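Local coordinates for 3-hydroxyacyl-CoA dehydrogenase type-2 (Mycobacterium avium, PDB 3PPI), which probably catalyses the NAD-dependent oxidation of 3-hydroxyacyl-CoA thioesters to 3-ketoacyl-CoA, as expected of a short-chain dehydrogenase with a Rossmann-type fold, at residues Ala200-Leu205 / Tyr264-Val269; Ala168-Ala173 / Asp254-Leu259; Asp89-Ala94 / Ala148-Ala153. All coordinates share one frame; numbering follows the deposited sequence.

Contact 1 of 3, residues Ala200-Leu205 / Tyr264-Val269; sequences AAARDL and YINGEV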
# COMPACT_ATOMS: atom_id res chain seq x y z
N ALA A 200 1.50 3.81 14.03
CA ALA A 200 1.27 3.37 15.41
C ALA A 200 1.84 4.39 16.40
O ALA A 200 1.18 4.74 17.38
CB ALA A 200 1.89 1.96 15.65
N ALA A 201 3.06 4.86 16.15
CA ALA A 201 3.70 5.91 16.94
C ALA A 201 2.95 7.25 16.87
O ALA A 201 2.76 7.90 17.90
CB ALA A 201 5.16 6.08 16.50
N ALA A 202 2.53 7.65 15.67
CA ALA A 202 1.71 8.85 15.49
C ALA A 202 0.43 8.76 16.33
O ALA A 202 0.09 9.71 17.06
CB ALA A 202 1.38 9.10 14.02
N ARG A 203 -0.24 7.61 16.29
CA ARG A 203 -1.43 7.40 17.12
C ARG A 203 -1.10 7.47 18.62
O ARG A 203 -1.79 8.16 19.38
CB ARG A 203 -2.13 6.08 16.77
CG ARG A 203 -2.88 6.12 15.46
CD ARG A 203 -3.22 4.75 14.93
NE ARG A 203 -4.28 4.81 13.92
CZ ARG A 203 -4.95 3.74 13.47
NH1 ARG A 203 -4.64 2.51 13.89
NH2 ARG A 203 -5.93 3.90 12.58
N ASP A 204 -0.05 6.78 19.04
CA ASP A 204 0.41 6.82 20.44
C ASP A 204 0.66 8.22 20.95
O ASP A 204 0.24 8.59 22.04
CB ASP A 204 1.73 6.03 20.60
CG ASP A 204 1.53 4.65 21.16
OD1 ASP A 204 0.38 4.23 21.31
OD2 ASP A 204 2.54 4.00 21.44
N LEU A 205 1.36 9.00 20.15
CA LEU A 205 1.86 10.29 20.57
C LEU A 205 0.89 11.42 20.29
O LEU A 205 1.16 12.57 20.63
CB LEU A 205 3.23 10.56 19.91
CG LEU A 205 4.36 9.64 20.38
CD1 LEU A 205 5.66 9.97 19.66
CD2 LEU A 205 4.55 9.79 21.90
N TYR A 264 -0.04 19.59 9.43
CA TYR A 264 -1.08 18.55 9.29
C TYR A 264 -0.56 17.18 8.88
O TYR A 264 -1.29 16.20 8.99
CB TYR A 264 -2.20 19.00 8.33
CG TYR A 264 -3.58 18.43 8.67
CD1 TYR A 264 -4.13 18.62 9.93
CD2 TYR A 264 -4.33 17.72 7.74
CE1 TYR A 264 -5.37 18.10 10.26
CE2 TYR A 264 -5.59 17.23 8.07
CZ TYR A 264 -6.10 17.42 9.34
OH TYR A 264 -7.34 16.94 9.69
N ILE A 265 0.68 17.08 8.42
CA ILE A 265 1.19 15.79 7.95
C ILE A 265 1.60 14.97 9.18
O ILE A 265 2.40 15.43 10.00
CB ILE A 265 2.34 15.93 6.92
CG1 ILE A 265 2.70 14.57 6.31
CG2 ILE A 265 3.57 16.62 7.52
CD1 ILE A 265 3.32 14.66 4.89
N ASN A 266 0.96 13.81 9.34
CA ASN A 266 1.17 12.96 10.51
C ASN A 266 0.88 11.49 10.18
O ASN A 266 -0.06 11.19 9.43
CB ASN A 266 0.26 13.42 11.66
CG ASN A 266 0.70 12.87 13.03
OD1 ASN A 266 1.79 12.32 13.16
ND2 ASN A 266 -0.16 13.05 14.05
N GLY A 267 1.66 10.58 10.76
CA GLY A 267 1.54 9.16 10.49
C GLY A 267 1.75 8.72 9.06
O GLY A 267 1.20 7.71 8.63
N GLU A 268 2.53 9.48 8.31
CA GLU A 268 2.70 9.29 6.88
C GLU A 268 4.12 8.85 6.56
O GLU A 268 5.08 9.24 7.23
CB GLU A 268 2.33 10.60 6.15
CG GLU A 268 2.77 10.74 4.67
CD GLU A 268 2.15 9.70 3.73
OE1 GLU A 268 1.66 8.63 4.20
OE2 GLU A 268 2.18 9.94 2.50
N VAL A 269 4.23 8.02 5.54
CA VAL A 269 5.52 7.64 4.98
C VAL A 269 5.67 8.30 3.61
O VAL A 269 4.83 8.10 2.72
CB VAL A 269 5.65 6.13 4.82
CG1 VAL A 269 7.03 5.79 4.22
CG2 VAL A 269 5.46 5.43 6.16
O HOH W 1 0.52 12.35 16.69
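The side-chain amide of N266 is gripped at both of its polar atoms in this Rossmann-type fold: ND2 is tied through a water to the C-terminal part of helix 185-205, and OD1 is held by strand 210-217. ND2 gives one hydrogen to the water, 2.8 Å from N266 ND2, which donates to the carbonyl oxygen of A202 at 2.7 Å; ND2 also bonds to the carbonyl oxygen of F242 of the second subunit. OD1 receives the backbone N-H of V212, so the flip of the amide is fixed from both ends. With CG anti to the backbone N (chi1 -163°), the amide reaches toward the helix although the CB of N266 does not point at it. The methyl of A202 faces the loop and rests on two neighbours, its CB 3.4 Å from N266 OD1. G267 lets the backbones come close, its CA and that of A202 being 5.0 Å apart, and its positive phi of 61° is one that glycine adopts readily. All three residues are buried beside the second subunit. No direct hydrogen bond joins the segments, and the CB of A202 sits 3.5 Å from the CA of G267.

Contact 2 of 3, residues Ala168-Ala173 / Asp254-Leu259; sequences ALVLTA and DAAAFL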
# COMPACT_ATOMS: atom_id res chain seq x y z
N ALA A 168 7.91 17.10 16.84
CA ALA A 168 7.78 16.18 15.71
C ALA A 168 9.01 15.34 15.51
O ALA A 168 10.14 15.79 15.76
CB ALA A 168 7.46 16.96 14.42
N LEU A 169 8.79 14.10 15.07
CA LEU A 169 9.85 13.15 14.76
C LEU A 169 9.78 12.79 13.28
O LEU A 169 8.70 12.71 12.72
CB LEU A 169 9.69 11.87 15.57
CG LEU A 169 9.61 11.97 17.08
CD1 LEU A 169 9.40 10.56 17.69
CD2 LEU A 169 10.82 12.67 17.64
N VAL A 170 10.96 12.60 12.69
CA VAL A 170 11.11 12.05 11.36
C VAL A 170 11.98 10.81 11.50
O VAL A 170 13.11 10.90 11.98
CB VAL A 170 11.77 13.05 10.39
CG1 VAL A 170 12.00 12.43 9.01
CG2 VAL A 170 10.88 14.29 10.26
N LEU A 171 11.43 9.66 11.12
CA LEU A 171 12.18 8.42 11.07
C LEU A 171 12.62 8.19 9.62
O LEU A 171 12.05 8.77 8.68
CB LEU A 171 11.32 7.26 11.56
CG LEU A 171 10.39 7.50 12.76
CD1 LEU A 171 9.59 6.21 13.07
CD2 LEU A 171 11.17 7.97 13.98
N THR A 172 13.64 7.36 9.43
CA THR A 172 14.12 7.02 8.09
C THR A 172 13.94 5.52 7.85
O THR A 172 14.48 4.67 8.57
CB THR A 172 15.57 7.44 7.86
OG1 THR A 172 15.77 8.81 8.23
CG2 THR A 172 15.95 7.26 6.38
N ALA A 173 13.17 5.21 6.82
CA ALA A 173 13.01 3.85 6.36
C ALA A 173 13.83 3.67 5.09
O ALA A 173 15.02 4.01 5.05
CB ALA A 173 11.55 3.56 6.14
N ASP A 254 15.63 18.53 2.87
CA ASP A 254 14.49 19.39 2.55
C ASP A 254 13.16 18.70 2.89
O ASP A 254 12.25 19.33 3.40
CB ASP A 254 14.54 19.78 1.07
CG ASP A 254 13.45 20.76 0.68
OD1 ASP A 254 13.50 21.91 1.15
OD2 ASP A 254 12.57 20.38 -0.11
N ALA A 255 13.06 17.40 2.60
CA ALA A 255 11.90 16.61 2.98
C ALA A 255 11.75 16.52 4.49
O ALA A 255 10.66 16.67 5.03
CB ALA A 255 11.99 15.21 2.36
N ALA A 256 12.87 16.29 5.18
CA ALA A 256 12.84 16.21 6.64
C ALA A 256 12.33 17.51 7.22
O ALA A 256 11.44 17.49 8.07
CB ALA A 256 14.23 15.87 7.22
N ALA A 257 12.84 18.63 6.72
CA ALA A 257 12.42 19.94 7.23
C ALA A 257 10.93 20.15 7.00
O ALA A 257 10.23 20.67 7.86
CB ALA A 257 13.23 21.08 6.58
N PHE A 258 10.45 19.76 5.83
CA PHE A 258 9.01 19.85 5.53
C PHE A 258 8.17 19.05 6.53
O PHE A 258 7.12 19.52 6.99
CB PHE A 258 8.73 19.34 4.10
CG PHE A 258 7.27 19.17 3.81
CD1 PHE A 258 6.47 20.27 3.59
CD2 PHE A 258 6.69 17.92 3.78
CE1 PHE A 258 5.11 20.12 3.32
CE2 PHE A 258 5.33 17.75 3.52
CZ PHE A 258 4.54 18.87 3.30
N LEU A 259 8.59 17.83 6.84
CA LEU A 259 7.83 16.99 7.78
C LEU A 259 7.81 17.57 9.19
O LEU A 259 6.87 17.37 9.95
CB LEU A 259 8.40 15.58 7.81
CG LEU A 259 8.20 14.80 6.50
CD1 LEU A 259 8.89 13.43 6.53
CD2 LEU A 259 6.73 14.65 6.19
O HOH W 2 7.21 14.68 11.37
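V170 and L259 carry the tight part of this contact, where strand 167-172, an inner strand of the parallel sheet, meets helix 249-261. The CG2 methyl of V170 does most of the touching: it lies 3.7 Å from the CB of L259 and 3.9 Å from the carbonyl oxygen of A256, so a single methyl rests both on the base of a leucine and on the helix backbone one turn earlier. CG1, placed anti to the backbone N (chi1 177°), comes near the CD1 branch of L259 at 4.1 Å. The two side chains meet at about a right angle, and both valine branches approach the leucine. V108 on strand 103-109 and I215 on strand 210-217 pack against V170 and L259 respectively.

The packing loosens toward A256, whose methyl stands 4.5 Å from V170 CG1. On the L259 side the join turns polar. A water bridges the strand and the helix by donating to two carbonyl oxygens, 2.8 Å from L169 O and a longer 3.1 Å from L259 O; the latter oxygen also accepts from NH1 of R211. The outer side of the helix is covered by protein, for the ring of F258 stacks on F258 of the second subunit, while OD1 of D254, at the partly exposed end of the segment, pairs with R49 in a salt bridge and OD2 bonds to N262 of the second subunit. A helix packed against a parallel sheet through branched aliphatic side chains is the alpha/beta packing of the Rossmann-type fold.

Contact 3 of 3, residues Asp89-Ala94 / Ala148-Ala153; sequences DSVLAA and ARLVAA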
# COMPACT_ATOMS: atom_id res chain seq x y z
N ASP A 89 21.62 4.95 27.84
CA ASP A 89 22.52 5.94 28.46
C ASP A 89 23.02 6.96 27.45
O ASP A 89 23.07 8.15 27.73
CB ASP A 89 23.75 5.28 29.08
CG ASP A 89 23.42 4.37 30.25
OD1 ASP A 89 22.22 4.16 30.55
OD2 ASP A 89 24.38 3.84 30.87
N SER A 90 23.45 6.46 26.31
CA SER A 90 24.07 7.27 25.28
C SER A 90 23.06 8.24 24.65
O SER A 90 23.37 9.41 24.41
CB SER A 90 24.65 6.34 24.21
OG SER A 90 25.51 7.04 23.34
N VAL A 91 21.85 7.75 24.38
CA VAL A 91 20.79 8.61 23.85
C VAL A 91 20.33 9.64 24.89
O VAL A 91 20.08 10.80 24.56
CB VAL A 91 19.61 7.78 23.32
CG1 VAL A 91 18.44 8.68 22.93
CG2 VAL A 91 20.08 6.91 22.14
N LEU A 92 20.23 9.23 26.15
CA LEU A 92 19.86 10.15 27.23
C LEU A 92 20.87 11.31 27.35
O LEU A 92 20.47 12.43 27.63
CB LEU A 92 19.71 9.42 28.56
CG LEU A 92 18.44 8.58 28.77
CD1 LEU A 92 18.46 7.98 30.19
CD2 LEU A 92 17.19 9.42 28.56
N ALA A 93 22.15 11.03 27.11
CA ALA A 93 23.18 12.07 27.08
C ALA A 93 22.98 13.02 25.89
O ALA A 93 23.20 14.22 26.02
CB ALA A 93 24.60 11.46 27.06
N ALA A 94 22.59 12.49 24.74
CA ALA A 94 22.32 13.34 23.59
C ALA A 94 21.13 14.26 23.86
O ALA A 94 21.13 15.41 23.46
CB ALA A 94 22.09 12.49 22.33
N ALA A 148 13.45 7.02 19.42
CA ALA A 148 12.11 7.60 19.41
C ALA A 148 11.46 7.64 20.79
O ALA A 148 10.84 8.65 21.15
CB ALA A 148 11.21 6.87 18.43
N ARG A 149 11.57 6.54 21.55
CA ARG A 149 10.92 6.46 22.83
C ARG A 149 11.51 7.49 23.81
O ARG A 149 10.77 8.17 24.52
CB ARG A 149 10.92 5.03 23.39
CG ARG A 149 12.19 4.61 24.04
CD ARG A 149 12.30 3.08 24.29
NE ARG A 149 13.63 2.86 24.85
CZ ARG A 149 13.95 2.97 26.14
NH1 ARG A 149 13.03 3.21 27.07
NH2 ARG A 149 15.22 2.84 26.51
N LEU A 150 12.83 7.62 23.81
CA LEU A 150 13.51 8.50 24.75
C LEU A 150 13.33 9.98 24.38
O LEU A 150 13.05 10.83 25.25
CB LEU A 150 15.00 8.12 24.85
CG LEU A 150 15.25 6.71 25.42
CD1 LEU A 150 16.71 6.23 25.22
CD2 LEU A 150 14.88 6.68 26.92
N VAL A 151 13.44 10.29 23.08
CA VAL A 151 13.26 11.67 22.62
C VAL A 151 11.78 12.07 22.77
O VAL A 151 11.47 13.18 23.20
CB VAL A 151 13.74 11.86 21.16
CG1 VAL A 151 13.32 13.24 20.62
CG2 VAL A 151 15.26 11.68 21.07
N ALA A 152 10.85 11.16 22.46
CA ALA A 152 9.43 11.48 22.61
C ALA A 152 9.08 11.78 24.07
O ALA A 152 8.33 12.71 24.33
CB ALA A 152 8.53 10.37 22.07
N ALA A 153 9.62 11.01 25.00
CA ALA A 153 9.39 11.27 26.43
C ALA A 153 9.86 12.68 26.87
O ALA A 153 9.19 13.34 27.68
CB ALA A 153 10.03 10.17 27.28
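L150 meets V91 and L92 together, and with them joins two helices, 88-98 and 130-156, in the helical layer on one side of the parallel sheet of this Rossmann-type fold. Its two branches divide the work. CD1 goes to the valine, 3.8 Å from V91 CG1 and equally close to V91 CB, while CD2 goes to the neighbouring leucine, 3.9 Å from L92 CD2. The leucine thus sits in a fork between consecutive residues of the facing helix, meeting L92 at about a right angle and V91 at a slant. V91 aims its CB at the other helix, and its CG1, anti to the backbone N at chi1 173°, is the methyl that reaches L150. L92 starts off to one side, and only the outer part of its side chain comes across; it is exposed, whereas V91 and L150 are buried.

One shell further out, I95 and E88 of helix 88-98 also touch L150, and T83 packs on V91 from the loop ahead of that helix. E88 has a second role in a salt bridge with NH2 of R149, a charged tie between the same two helices. NH2 of R149 also bonds to OD1 of N146, and NH1 reaches the carbonyl oxygen of A128 of the third subunit. Held in this way, the guanidinium carries the CD2 methyl of L150 over one face, 3.7 Å above its plane and displaced toward the rim.

How the contacts relate
Taken together, the three contacts show how chemistry follows position in a layered fold. Contact 2 is nearest the middle, its centre about 8 Å from the chain centre; contacts 1 and 3 lie about 16 and 15 Å out. No helix or strand is shared, but the loop of contact 1 follows helix 249-261 of contact 2, and helix 130-156 of contact 3 precedes strand 167-172 of contact 2. Contacts 2 and 3 rest on aliphatic groups, yet only contact 3 has an exposed side chain among those touching. Contact 1, buried, combines a methyl with a hydrogen-bonded amide; a water spans each of contacts 1 and 2. CD1 of I265 packs on CD2 of L259 at 3.7 Å.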